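Local structure of inosine-uridine preferring nucleoside hydrolase (Gardnerella vaginalis 315-A, 6BA1) at residues Y39-L43 and S77-L81; K123-P129 and I150-M156; T209-R213 and A224-D228. The protein belongs to the nucleoside hydrolase family, alpha/beta proteins built round a largely parallel central sheet, and binds a calcium ion. One frame throughout, in Å; residues are numbered along the deposited sequence.

Contact 1: Y39-L43 and S77-L81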
loop_
_atom_site.group_PDB
_atom_site.type_symbol
_atom_site.label_atom_id
_atom_site.label_comp_id
_atom_site.label_asym_id
_atom_site.label_seq_id
_atom_site.Cartn_x
_atom_site.Cartn_y
_atom_site.Cartn_z
ATOM N N TYR A 39 -24.111 2.750 11.629
ATOM C CA TYR A 39 -23.710 3.540 12.802
ATOM C C TYR A 39 -22.293 4.080 12.620
ATOM O O TYR A 39 -21.564 3.626 11.738
ATOM C CB TYR A 39 -23.764 2.656 14.055
ATOM C CG TYR A 39 -22.784 1.495 13.997
ATOM C CD1 TYR A 39 -21.522 1.592 14.582
ATOM C CD2 TYR A 39 -23.109 0.319 13.318
ATOM C CE1 TYR A 39 -20.626 0.545 14.511
ATOM C CE2 TYR A 39 -22.214 -0.737 13.241
ATOM C CZ TYR A 39 -20.973 -0.618 13.839
ATOM O OH TYR A 39 -20.069 -1.644 13.764
ATOM N N GLY A 40 -21.898 5.030 13.467
ATOM C CA GLY A 40 -20.522 5.547 13.461
ATOM C C GLY A 40 -20.487 7.042 13.663
ATOM O O GLY A 40 -20.247 7.520 14.780
ATOM N N ASN A 41 -20.705 7.780 12.577
ATOM C CA ASN A 41 -20.827 9.242 12.620
ATOM C C ASN A 41 -21.919 9.633 13.620
ATOM O O ASN A 41 -21.794 10.613 14.355
ATOM C CB ASN A 41 -21.179 9.827 11.237
ATOM C CG ASN A 41 -20.052 9.683 10.215
ATOM O OD1 ASN A 41 -18.940 9.286 10.543
ATOM N ND2 ASN A 41 -20.341 10.023 8.963
ATOM N N VAL A 42 -22.990 8.842 13.632
ATOM C CA VAL A 42 -24.091 9.030 14.544
ATOM C C VAL A 42 -24.740 7.675 14.852
ATOM O O VAL A 42 -24.546 6.708 14.098
ATOM C CB VAL A 42 -25.092 10.036 13.926
ATOM C CG1 VAL A 42 -25.855 9.408 12.763
ATOM C CG2 VAL A 42 -26.016 10.632 14.994
ATOM N N LEU A 43 -25.479 7.607 15.971
ATOM C CA LEU A 43 -26.230 6.401 16.371
ATOM C C LEU A 43 -27.094 5.878 15.218
ATOM O O LEU A 43 -27.622 6.664 14.427
ATOM C CB LEU A 43 -27.122 6.711 17.578
ATOM C CG LEU A 43 -26.389 6.945 18.912
ATOM C CD1 LEU A 43 -27.125 7.975 19.766
ATOM C CD2 LEU A 43 -26.179 5.641 19.683
ATOM N N SER A 77 -22.292 -3.167 22.336
ATOM C CA SER A 77 -22.938 -1.866 22.239
ATOM C C SER A 77 -22.214 -0.929 21.268
ATOM O O SER A 77 -21.281 -1.339 20.567
ATOM C CB SER A 77 -23.003 -1.225 23.634
ATOM O OG SER A 77 -21.775 -0.614 23.997
ATOM N N PHE A 78 -22.682 0.321 21.212
ATOM C CA PHE A 78 -21.998 1.378 20.476
ATOM C C PHE A 78 -22.419 2.764 20.983
ATOM O O PHE A 78 -23.611 3.037 21.134
ATOM C CB PHE A 78 -22.270 1.265 18.978
ATOM C CG PHE A 78 -21.865 2.490 18.203
ATOM C CD1 PHE A 78 -22.814 3.440 17.817
ATOM C CD2 PHE A 78 -20.530 2.725 17.889
ATOM C CE1 PHE A 78 -22.447 4.576 17.123
ATOM C CE2 PHE A 78 -20.149 3.856 17.193
ATOM C CZ PHE A 78 -21.112 4.789 16.812
ATOM N N GLU A 79 -21.430 3.625 21.225
ATOM C CA GLU A 79 -21.650 5.038 21.528
ATOM C C GLU A 79 -20.959 5.860 20.445
ATOM O O GLU A 79 -19.941 5.439 19.885
ATOM C CB GLU A 79 -21.032 5.392 22.885
ATOM C CG GLU A 79 -21.392 4.449 24.031
ATOM C CD GLU A 79 -20.282 4.355 25.082
ATOM O OE1 GLU A 79 -19.131 4.048 24.685
ATOM O OE2 GLU A 79 -20.551 4.580 26.293
ATOM N N VAL A 80 -21.508 7.041 20.160
ATOM C CA VAL A 80 -20.861 7.980 19.236
ATOM C C VAL A 80 -19.658 8.580 19.961
ATOM O O VAL A 80 -19.792 9.061 21.089
ATOM C CB VAL A 80 -21.828 9.110 18.805
ATOM C CG1 VAL A 80 -21.105 10.182 17.987
ATOM C CG2 VAL A 80 -22.983 8.535 18.006
ATOM N N LEU A 81 -18.494 8.545 19.322
ATOM C CA LEU A 81 -17.274 9.145 19.881
ATOM C C LEU A 81 -17.408 10.675 19.826
ATOM O O LEU A 81 -18.010 11.201 18.879
ATOM C CB LEU A 81 -16.022 8.713 19.110
ATOM C CG LEU A 81 -15.732 7.228 18.918
ATOM C CD1 LEU A 81 -14.612 7.009 17.913
ATOM C CD2 LEU A 81 -15.435 6.631 20.277
#

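Contact 2: K123-P129 and I150-M156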
loop_
_atom_site.group_PDB
_atom_site.type_symbol
_atom_site.label_atom_id
_atom_site.label_comp_id
_atom_site.label_asym_id
_atom_site.label_seq_id
_atom_site.Cartn_x
_atom_site.Cartn_y
_atom_site.Cartn_z
ATOM N N LYS A 123 -26.849 -8.725 -11.288
ATOM C CA LYS A 123 -25.691 -7.959 -11.745
ATOM C C LYS A 123 -25.988 -6.503 -12.137
ATOM O O LYS A 123 -25.062 -5.757 -12.464
ATOM C CB LYS A 123 -24.967 -8.708 -12.873
ATOM C CG LYS A 123 -24.303 -9.991 -12.378
ATOM C CD LYS A 123 -22.869 -10.180 -12.847
ATOM C CE LYS A 123 -22.114 -11.094 -11.896
ATOM N NZ LYS A 123 -20.945 -11.734 -12.551
ATOM N N ASP A 124 -27.256 -6.090 -12.101
ATOM C CA ASP A 124 -27.609 -4.671 -12.217
ATOM C C ASP A 124 -27.498 -3.935 -10.875
ATOM O O ASP A 124 -27.519 -2.701 -10.859
ATOM C CB ASP A 124 -29.026 -4.503 -12.791
ATOM C CG ASP A 124 -29.172 -5.070 -14.202
ATOM O OD1 ASP A 124 -28.152 -5.195 -14.918
ATOM O OD2 ASP A 124 -30.322 -5.384 -14.598
ATOM N N LEU A 125 -27.384 -4.675 -9.764
ATOM C CA LEU A 125 -27.287 -4.071 -8.426
ATOM C C LEU A 125 -25.878 -3.584 -8.092
ATOM O O LEU A 125 -24.898 -4.277 -8.351
ATOM C CB LEU A 125 -27.745 -5.052 -7.335
ATOM C CG LEU A 125 -27.748 -4.523 -5.891
ATOM C CD1 LEU A 125 -28.791 -3.441 -5.702
ATOM C CD2 LEU A 125 -27.966 -5.662 -4.911
ATOM N N VAL A 126 -25.811 -2.403 -7.482
ATOM C CA VAL A 126 -24.565 -1.788 -7.044
ATOM C C VAL A 126 -24.734 -1.329 -5.595
ATOM O O VAL A 126 -25.558 -0.469 -5.322
ATOM C CB VAL A 126 -24.198 -0.577 -7.937
ATOM C CG1 VAL A 126 -22.860 0.033 -7.497
ATOM C CG2 VAL A 126 -24.169 -0.980 -9.408
ATOM N N TYR A 127 -23.967 -1.910 -4.676
ATOM C CA TYR A 127 -24.057 -1.597 -3.243
ATOM C C TYR A 127 -22.866 -0.731 -2.843
ATOM O O TYR A 127 -21.742 -1.135 -3.029
ATOM C CB TYR A 127 -24.109 -2.909 -2.452
ATOM C CG TYR A 127 -24.048 -2.785 -0.943
ATOM C CD1 TYR A 127 -25.174 -2.491 -0.185
ATOM C CD2 TYR A 127 -22.859 -3.018 -0.270
ATOM C CE1 TYR A 127 -25.111 -2.406 1.206
ATOM C CE2 TYR A 127 -22.777 -2.939 1.110
ATOM C CZ TYR A 127 -23.898 -2.634 1.848
ATOM O OH TYR A 127 -23.765 -2.575 3.219
ATOM N N VAL A 128 -23.125 0.453 -2.297
ATOM C CA VAL A 128 -22.095 1.474 -2.058
ATOM C C VAL A 128 -22.114 1.892 -0.588
ATOM O O VAL A 128 -22.747 2.876 -0.230
ATOM C CB VAL A 128 -22.320 2.691 -2.981
ATOM C CG1 VAL A 128 -21.363 3.840 -2.662
ATOM C CG2 VAL A 128 -22.189 2.261 -4.435
ATOM N N PRO A 129 -21.421 1.133 0.273
ATOM C CA PRO A 129 -21.396 1.389 1.712
ATOM C C PRO A 129 -20.344 2.390 2.128
ATOM O O PRO A 129 -19.171 2.135 1.941
ATOM C CB PRO A 129 -21.069 0.014 2.292
ATOM C CG PRO A 129 -20.231 -0.612 1.243
ATOM C CD PRO A 129 -20.721 -0.114 -0.068
ATOM N N ILE A 150 -24.081 -10.593 -7.006
ATOM C CA ILE A 150 -24.095 -9.115 -6.998
ATOM C C ILE A 150 -23.242 -8.515 -8.128
ATOM O O ILE A 150 -22.228 -9.097 -8.533
ATOM C CB ILE A 150 -23.671 -8.526 -5.625
ATOM C CG1 ILE A 150 -24.074 -7.046 -5.509
ATOM C CG2 ILE A 150 -22.182 -8.692 -5.375
ATOM C CD1 ILE A 150 -23.976 -6.483 -4.106
ATOM N N GLY A 151 -23.681 -7.358 -8.627
ATOM C CA GLY A 151 -23.000 -6.654 -9.708
ATOM C C GLY A 151 -21.660 -6.111 -9.276
ATOM O O GLY A 151 -20.640 -6.541 -9.791
ATOM N N LYS A 152 -21.678 -5.159 -8.348
ATOM C CA LYS A 152 -20.460 -4.645 -7.732
ATOM C C LYS A 152 -20.690 -3.916 -6.408
ATOM O O LYS A 152 -21.698 -3.280 -6.218
ATOM C CB LYS A 152 -19.685 -3.731 -8.699
ATOM C CG LYS A 152 -20.401 -2.478 -9.158
ATOM C CD LYS A 152 -19.487 -1.655 -10.052
ATOM C CE LYS A 152 -20.057 -0.293 -10.402
ATOM N NZ LYS A 152 -18.960 0.634 -10.830
ATOM N N ILE A 153 -19.724 -4.038 -5.506
ATOM C CA ILE A 153 -19.667 -3.269 -4.271
ATOM C C ILE A 153 -18.591 -2.200 -4.444
ATOM O O ILE A 153 -17.556 -2.472 -5.034
ATOM C CB ILE A 153 -19.350 -4.178 -3.064
ATOM C CG1 ILE A 153 -20.463 -5.212 -2.872
ATOM C CG2 ILE A 153 -19.158 -3.350 -1.799
ATOM C CD1 ILE A 153 -20.098 -6.386 -2.010
ATOM N N VAL A 154 -18.839 -0.990 -3.955
ATOM C CA VAL A 154 -17.899 0.130 -4.085
ATOM C C VAL A 154 -17.919 0.945 -2.799
ATOM O O VAL A 154 -18.676 1.892 -2.679
ATOM C CB VAL A 154 -18.231 1.037 -5.305
ATOM C CG1 VAL A 154 -17.237 2.186 -5.421
ATOM C CG2 VAL A 154 -18.278 0.233 -6.595
ATOM N N LEU A 155 -17.082 0.569 -1.839
ATOM C CA LEU A 155 -17.101 1.184 -0.505
ATOM C C LEU A 155 -16.226 2.420 -0.400
ATOM O O LEU A 155 -15.356 2.643 -1.239
ATOM C CB LEU A 155 -16.665 0.165 0.552
ATOM C CG LEU A 155 -15.177 -0.207 0.604
ATOM C CD1 LEU A 155 -14.443 0.533 1.720
ATOM C CD2 LEU A 155 -14.984 -1.704 0.767
ATOM N N MET A 156 -16.483 3.214 0.635
ATOM C CA MET A 156 -15.571 4.262 1.086
ATOM C C MET A 156 -15.070 3.832 2.451
ATOM O O MET A 156 -15.858 3.563 3.356
ATOM C CB MET A 156 -16.250 5.643 1.119
ATOM C CG MET A 156 -15.923 6.555 2.310
ATOM S SD MET A 156 -14.175 6.841 2.679
ATOM C CE MET A 156 -14.287 7.500 4.353
#

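Contact 3: T209-R213 and A224-D228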
loop_
_atom_site.group_PDB
_atom_site.type_symbol
_atom_site.label_atom_id
_atom_site.label_comp_id
_atom_site.label_asym_id
_atom_site.label_seq_id
_atom_site.Cartn_x
_atom_site.Cartn_y
_atom_site.Cartn_z
ATOM N N THR A 209 -19.829 26.060 -1.517
ATOM C CA THR A 209 -21.094 26.065 -0.752
ATOM C C THR A 209 -21.887 27.366 -0.942
ATOM O O THR A 209 -23.119 27.362 -0.847
ATOM C CB THR A 209 -20.881 25.802 0.754
ATOM O OG1 THR A 209 -20.184 26.897 1.354
ATOM C CG2 THR A 209 -20.093 24.507 0.980
ATOM N N LYS A 210 -21.183 28.475 -1.205
ATOM C CA LYS A 210 -21.821 29.746 -1.571
ATOM C C LYS A 210 -22.611 29.651 -2.883
ATOM O O LYS A 210 -23.576 30.395 -3.065
ATOM C CB LYS A 210 -20.794 30.878 -1.672
ATOM N N GLN A 211 -22.205 28.751 -3.785
ATOM C CA GLN A 211 -22.948 28.485 -5.031
ATOM C C GLN A 211 -24.303 27.822 -4.773
ATOM O O GLN A 211 -25.278 28.104 -5.479
ATOM C CB GLN A 211 -22.142 27.601 -5.990
ATOM C CG GLN A 211 -20.855 28.229 -6.509
ATOM C CD GLN A 211 -20.014 27.259 -7.316
ATOM O OE1 GLN A 211 -20.541 26.390 -8.015
ATOM N NE2 GLN A 211 -18.702 27.396 -7.219
ATOM N N TRP A 212 -24.350 26.930 -3.781
ATOM C CA TRP A 212 -25.609 26.298 -3.369
ATOM C C TRP A 212 -26.584 27.283 -2.711
ATOM O O TRP A 212 -27.801 27.162 -2.893
ATOM C CB TRP A 212 -25.346 25.116 -2.427
ATOM C CG TRP A 212 -24.666 23.928 -3.072
ATOM C CD1 TRP A 212 -24.636 23.606 -4.403
ATOM C CD2 TRP A 212 -23.950 22.891 -2.396
ATOM N NE1 TRP A 212 -23.918 22.455 -4.593
ATOM C CE2 TRP A 212 -23.494 21.989 -3.377
ATOM C CE3 TRP A 212 -23.633 22.646 -1.049
ATOM C CZ2 TRP A 212 -22.742 20.845 -3.055
ATOM C CZ3 TRP A 212 -22.892 21.503 -0.733
ATOM C CH2 TRP A 212 -22.450 20.627 -1.735
ATOM N N ARG A 213 -26.053 28.243 -1.951
ATOM C CA ARG A 213 -26.869 29.325 -1.382
ATOM C C ARG A 213 -27.506 30.201 -2.460
ATOM O O ARG A 213 -28.646 30.645 -2.293
ATOM C CB ARG A 213 -26.037 30.208 -0.452
ATOM C CG ARG A 213 -25.584 29.509 0.808
ATOM C CD ARG A 213 -25.042 30.504 1.815
ATOM N NE ARG A 213 -24.261 29.809 2.834
ATOM C CZ ARG A 213 -24.761 29.075 3.825
ATOM N NH1 ARG A 213 -26.076 28.916 3.974
ATOM N NH2 ARG A 213 -23.931 28.490 4.682
ATOM N N ALA A 224 -25.688 23.756 2.058
ATOM C CA ALA A 224 -24.703 24.807 2.347
ATOM C C ALA A 224 -24.467 24.957 3.848
ATOM O O ALA A 224 -23.326 24.869 4.304
ATOM C CB ALA A 224 -25.147 26.134 1.741
ATOM N N ASP A 225 -25.547 25.176 4.606
ATOM C CA ASP A 225 -25.488 25.262 6.083
ATOM C C ASP A 225 -24.806 24.039 6.703
ATOM O O ASP A 225 -24.011 24.166 7.634
ATOM C CB ASP A 225 -26.905 25.398 6.688
ATOM C CG ASP A 225 -27.530 26.777 6.491
ATOM O OD1 ASP A 225 -26.798 27.775 6.327
ATOM O OD2 ASP A 225 -28.781 26.851 6.519
ATOM N N MET A 226 -25.129 22.864 6.167
ATOM C CA MET A 226 -24.635 21.593 6.679
ATOM C C MET A 226 -23.131 21.431 6.501
ATOM O O MET A 226 -22.411 21.190 7.470
ATOM C CB MET A 226 -25.345 20.459 5.954
ATOM C CG MET A 226 -25.006 19.073 6.470
ATOM S SD MET A 226 -25.096 17.871 5.151
ATOM C CE MET A 226 -25.690 16.491 6.108
ATOM N N THR A 227 -22.665 21.547 5.260
ATOM C CA THR A 227 -21.248 21.364 4.942
ATOM C C THR A 227 -20.358 22.498 5.479
ATOM O O THR A 227 -19.153 22.310 5.638
ATOM C CB THR A 227 -21.026 21.196 3.422
ATOM O OG1 THR A 227 -21.580 22.312 2.724
ATOM C CG2 THR A 227 -21.694 19.931 2.919
ATOM N N ASP A 228 -20.945 23.666 5.758
ATOM C CA ASP A 228 -20.218 24.761 6.419
ATOM C C ASP A 228 -19.912 24.462 7.892
ATOM O O ASP A 228 -18.893 24.915 8.402
ATOM C CB ASP A 228 -20.970 26.098 6.269
ATOM C CG ASP A 228 -20.879 26.679 4.853
ATOM O OD1 ASP A 228 -20.360 25.994 3.934
ATOM O OD2 ASP A 228 -21.334 27.823 4.653
#

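Contact 1: Y39-L43 and S77-L81
The ring of Phe78 lies across the edge of Tyr39, whose CD1 sits 3.5 Å above the plane of the Phe78 ring, over its centre. With centroids 4.8 Å apart and planes inclined at 60°, the pair is an edge-to-face stack, tyrosine edge on phenylalanine face. Tyr39 CB joins in over the same ring as an off-centre CH-pi contact, 4.2 Å from the Phe78 centroid. The chi1 of 63° sets Tyr39 CG between its backbone N and carbonyl carbon, which turns the CD1 edge of the ring onto a face of Phe78, while Tyr39 OH is hydrogen-bonded to Thr134. The far rim of Phe78 runs along the backbone, CZ lying 3.4 Å from Gly40 N. Beyond it Val80 fits one methyl against the turn: CG2 is 3.7 Å from Val42 CA and 3.9 Å from Leu43 CG. No hydrogen bond crosses between 39-43 and 77-81. Within 39-43, Gly40 N bonds Val42 O at 3.2 Å across the bend, from which the Asn41 side chain points away from 77-81. Asn41 N is hydrogen-bonded to Asp12, a calcium ligand, and the Asn41 side chain comes within about 3 Å of the calcium ion. The loop before helix 82-88 packs Phe78 and Val80 on the loop leaving strand 31-37, which carries Asn41 to the calcium site, as is usual at the C-terminal strand ends of alpha/beta folds.

Contact 2: K123-P129 and I150-M156
Tyr127 meets the 150-156 segment at successive points along its side chain. Its CB lies 3.9 Å from CD1 of Ile150, the tip of a side chain that reaches forward, the way the strand runs. At chi1 173°, Tyr127 CG is opposite its backbone N, and the ring then runs beside Ile153: CD2 is 4.0 Å from Ile153 CG2, which sits at the ring edge near its plane. The chain ends at OH, hydrogen-bonded to Asp10. With its N-H and C=O, Tyr127 bonds the residues before and after Ile153, as expected of parallel pairing: Tyr127 N to Lys152 O and Val154 N to Tyr127 O, each at 3.1 Å. Met156 N to Pro129 O, at 3.2 Å, continues the ladder, whereas Lys152 N to Leu125 O is weak. Segment axes 4.8 Å apart at 13° agree. On the other face Val126 and Lys152 lie side by side, Val126 CG1 3.9 Å from Lys152 CG, and the extended lysine chain carries NZ to Ala255 O. Further along, Pro129 CG rests 3.7 Å from Leu155 CB. The two strands are consecutive in a beta-alpha-beta unit and neighbours in the central sheet, between strand 6-11, which bonds to 125-129, and strand 191-194. Helix 110-121 packs on Leu125, Tyr127 and Ile150, on the side of the sheet to which Tyr127 points, while helix 247-256 touches Val128 and Met156.

Contact 3: T209-R213 and A224-D228
A salt-bridge network of Arg213, Asp225 and Asp228 joins two antiparallel helices, 206-213 and 218-237, whose short segments run at 159° with axes 9.3 Å apart. Arg213 spans the gap with a chain extended from CG to NE, and the guanidinium group divides between the two acids. NH1 reaches Asp225 OD1 at 2.7 Å; NH2 reaches Asp228 OD2, also at 2.7 Å, and makes a weak second bond to Asp225 OD1. Both oxygens lie near the guanidinium plane, yet each carboxylate is approached from above its own plane, by 52° at Asp225 and 50° at Asp228. Beneath this group Ala224 CB sits 3.6 Å from the guanidinium plane, over its centre, and the same methyl is 3.5 Å from Arg213 CG. Asp228 is shared: its other oxygen, OD1, accepts a hydrogen bond from Thr209 OG1 at 2.7 Å through the syn lone pair. Deeper between the helices the edge of the Trp212 ring meets Thr227, CZ3 lying 3.8 Å from Thr227 OG1, a hydroxyl already bonded to Leu223 O within its own helix. Trp212 also packs on Phe309, Met310 and Ile313 of helix 302-319 and on Leu19 of helix 15-25, so this indole is one of the side chains that seat the helix pair on its neighbours. Two acids facing one guanidinium imply that the positive charge probably favours ionised carboxylates at both positions. Bonds at both oxygens probably restrict the rotation of the Asp228 carboxylate.

From the N terminus the three contacts close in series, none nesting within or crossing another. Contact 1 closes over helix 44-57 and strand 64-67, bringing the loop before helix 82-88 onto the loop that carries Asn41 to the calcium ion. Contact 2 encloses helices 134-142 and 146-149, its centre about 24 Å from that of contact 1; the Met156 side chain at its end comes within about 6 Å of the calcium ion. Contact 3 closes the shortest loop, its centre about 26 Å and 29 Å from those of contacts 1 and 2. Contact 1 ties two loops that follow neighbouring parallel strands, contact 2 two adjacent strands of the central sheet, and contact 3 helices 206-213 and 218-237.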